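Local structure of inositol 2-dehydrogenase (Sinorhizobium meliloti, 4HKT) at the interface of chains A and B. The protein catalyses the NAD-dependent oxidation of myo-inositol to scyllo-inosose (2-keto-myo-inositol), the first step of myo-inositol degradation. Numbering follows the deposited sequence. Chains: chain A/B, Inositol 2-dehydrogenase.

The interface of chains A and B. Residues chain A 152, 199, 229, 231-232, 234; chain B 145-146, 243-245.
In this Gfo/Idh/MocA family dehydrogenase, the C-terminal domains of two subunits meet through their beta-sheets across a two-fold axis, and B:His243, on strand 237-244, reaches into chain A between A:Arg152, A:Ser229, A:Arg231 and A:Tyr234. The two-fold symmetry is compatible with a biological dimer but does not prove one. With CG anti to the backbone N (chi1 176°), the imidazole of B:His243 points across the boundary. B:His243 NE2 shares a hydrogen bond of 3.1 Å with the hydroxyl OG of A:Ser229, its direction not decided, and makes a weak, bent hydrogen bond to the backbone O of A:Arg231, which sits at the ring edge. On the other ring nitrogen, B:His243 ND1 donates to the phenol OH of A:Tyr234 at 2.8 Å, but the oxygen lies well off the ring plane, 41° out of it. That phenol also takes a bond from A:Arg152 NH1, tying the two chain A residues together beside the ring. A:Arg152 runs extended along one face of the imidazole: its CD is over the B:His243 ring, 4.0 Å from the centroid, and the guanidinium lies almost parallel, centred over B:His243 CB. Farther along, A:Arg231, its chain bent at chi2 and chi3, presents its guanidinium end-on to the carboxylate of B:Glu145. A:Arg231 NH2 reaches B:Glu145 OE1 at 2.5 Å, a salt bridge, while NH1 bonds OE2; the two flat groups are nearly coplanar and both oxygens are met on their syn sides. A:Ile199 CG1 lies over one guanidinium face near its rim, and the carbonyl O of B:Ser245 lies over the centre of the opposite face. An alanine in place of A:Arg231 would probably leave the B:Glu145 carboxylate without its charged mate and open a gap between A:Ile199 and B:Ser245. Water 1 links B:Glu145 OE1 (2.8 Å) to A:Ser229 OG, the hydroxyl that also bonds B:His243 NE2.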
loop_
_atom_site.group_PDB
_atom_site.type_symbol
_atom_site.label_atom_id
_atom_site.label_comp_id
_atom_site.label_asym_id
_atom_site.label_seq_id
_atom_site.Cartn_x
_atom_site.Cartn_y
_atom_site.Cartn_z
ATOM N N ARG A 152 -5.775 -8.630 17.302
ATOM C CA ARG A 152 -5.325 -7.815 18.408
ATOM C C ARG A 152 -6.438 -6.782 18.747
ATOM O O ARG A 152 -6.904 -6.038 17.873
ATOM C CB ARG A 152 -4.001 -7.095 18.100
ATOM C CG ARG A 152 -2.869 -8.041 17.687
ATOM C CD ARG A 152 -1.624 -7.321 17.202
ATOM N NE ARG A 152 -0.578 -8.304 17.015
ATOM C CZ ARG A 152 0.430 -8.204 16.153
ATOM N NH1 ARG A 152 0.603 -7.129 15.399
ATOM N NH2 ARG A 152 1.314 -9.183 16.073
ATOM N N ILE A 199 0.834 -7.566 29.248
ATOM C CA ILE A 199 0.148 -6.303 29.089
ATOM C C ILE A 199 -0.292 -5.776 30.458
ATOM O O ILE A 199 -0.080 -4.598 30.769
ATOM C CB ILE A 199 -1.046 -6.445 28.142
ATOM C CG1 ILE A 199 -0.524 -6.715 26.731
ATOM C CG2 ILE A 199 -1.920 -5.206 28.152
ATOM C CD1 ILE A 199 -1.574 -7.232 25.775
ATOM N N SER A 229 -3.244 -10.711 20.775
ATOM C CA SER A 229 -2.808 -9.795 21.811
ATOM C C SER A 229 -4.054 -9.035 22.292
ATOM O O SER A 229 -4.804 -8.550 21.484
ATOM C CB SER A 229 -1.825 -8.780 21.263
ATOM O OG SER A 229 -1.581 -7.743 22.216
ATOM N N ARG A 231 -4.093 -6.045 23.473
ATOM C CA ARG A 231 -3.911 -4.575 23.416
ATOM C C ARG A 231 -3.015 -4.153 22.263
ATOM O O ARG A 231 -1.832 -4.570 22.163
ATOM C CB ARG A 231 -3.322 -3.996 24.746
ATOM C CG ARG A 231 -3.126 -2.441 24.750
ATOM C CD ARG A 231 -1.755 -1.961 25.286
ATOM N NE ARG A 231 -0.880 -2.780 24.598
ATOM C CZ ARG A 231 0.121 -3.519 25.012
ATOM N NH1 ARG A 231 0.759 -3.408 26.182
ATOM N NH2 ARG A 231 0.553 -4.311 24.070
ATOM N N ALA A 232 -3.565 -3.278 21.438
ATOM C CA ALA A 232 -2.819 -2.617 20.371
ATOM C C ALA A 232 -3.199 -1.132 20.263
ATOM O O ALA A 232 -4.343 -0.804 20.009
ATOM C CB ALA A 232 -3.042 -3.327 19.039
ATOM N N TYR A 234 -2.726 0.861 17.976
ATOM C CA TYR A 234 -3.138 1.200 16.632
ATOM C C TYR A 234 -4.519 0.689 16.239
ATOM O O TYR A 234 -4.946 0.892 15.099
ATOM C CB TYR A 234 -2.092 0.712 15.607
ATOM C CG TYR A 234 -1.625 -0.713 15.808
ATOM C CD1 TYR A 234 -2.215 -1.790 15.143
ATOM C CD2 TYR A 234 -0.569 -0.987 16.653
ATOM C CE1 TYR A 234 -1.719 -3.101 15.321
ATOM C CE2 TYR A 234 -0.099 -2.287 16.837
ATOM C CZ TYR A 234 -0.672 -3.330 16.176
ATOM O OH TYR A 234 -0.145 -4.600 16.442
ATOM N N GLU B 145 6.742 -7.475 22.609
ATOM C CA GLU B 145 5.842 -8.517 23.116
ATOM C C GLU B 145 5.769 -9.786 22.179
ATOM O O GLU B 145 5.970 -10.910 22.617
ATOM C CB GLU B 145 4.454 -7.904 23.315
ATOM C CG GLU B 145 4.448 -6.935 24.502
ATOM C CD GLU B 145 3.173 -6.135 24.716
ATOM O OE1 GLU B 145 2.133 -6.245 23.975
ATOM O OE2 GLU B 145 3.269 -5.312 25.676
HETATM N N MSE B 146 5.457 -9.591 20.897
HETATM C CA MSE B 146 5.156 -10.736 20.013
HETATM C C MSE B 146 5.756 -10.459 18.653
HETATM O O MSE B 146 5.536 -9.403 18.088
HETATM C CB MSE B 146 3.641 -10.916 19.905
HETATM C CG MSE B 146 3.035 -11.111 21.299
HETATM SE SE MSE B 146 1.130 -11.502 21.209
HETATM C CE MSE B 146 1.426 -13.346 20.608
ATOM N N HIS B 243 5.249 -6.681 17.461
ATOM C CA HIS B 243 4.209 -6.015 18.221
ATOM C C HIS B 243 4.800 -5.750 19.591
ATOM O O HIS B 243 5.384 -6.641 20.177
ATOM C CB HIS B 243 2.978 -6.886 18.320
ATOM C CG HIS B 243 1.884 -6.313 19.167
ATOM N ND1 HIS B 243 1.210 -5.158 18.838
ATOM C CD2 HIS B 243 1.336 -6.750 20.325
ATOM C CE1 HIS B 243 0.311 -4.899 19.760
ATOM N NE2 HIS B 243 0.348 -5.862 20.663
ATOM N N GLY B 244 4.664 -4.505 20.050
ATOM C CA GLY B 244 5.166 -4.050 21.356
ATOM C C GLY B 244 4.106 -3.287 22.127
ATOM O O GLY B 244 2.967 -3.118 21.637
ATOM N N SER B 245 4.458 -2.831 23.337
ATOM C CA SER B 245 3.470 -2.222 24.253
ATOM C C SER B 245 2.903 -0.917 23.700
ATOM O O SER B 245 1.729 -0.578 23.925
ATOM C CB SER B 245 4.081 -2.010 25.677
ATOM O OG SER B 245 5.290 -1.267 25.616
HETATM O O HOH W 1 0.912 -8.726 23.429
HETATM O O HOH W 2 3.867 -9.672 15.413
#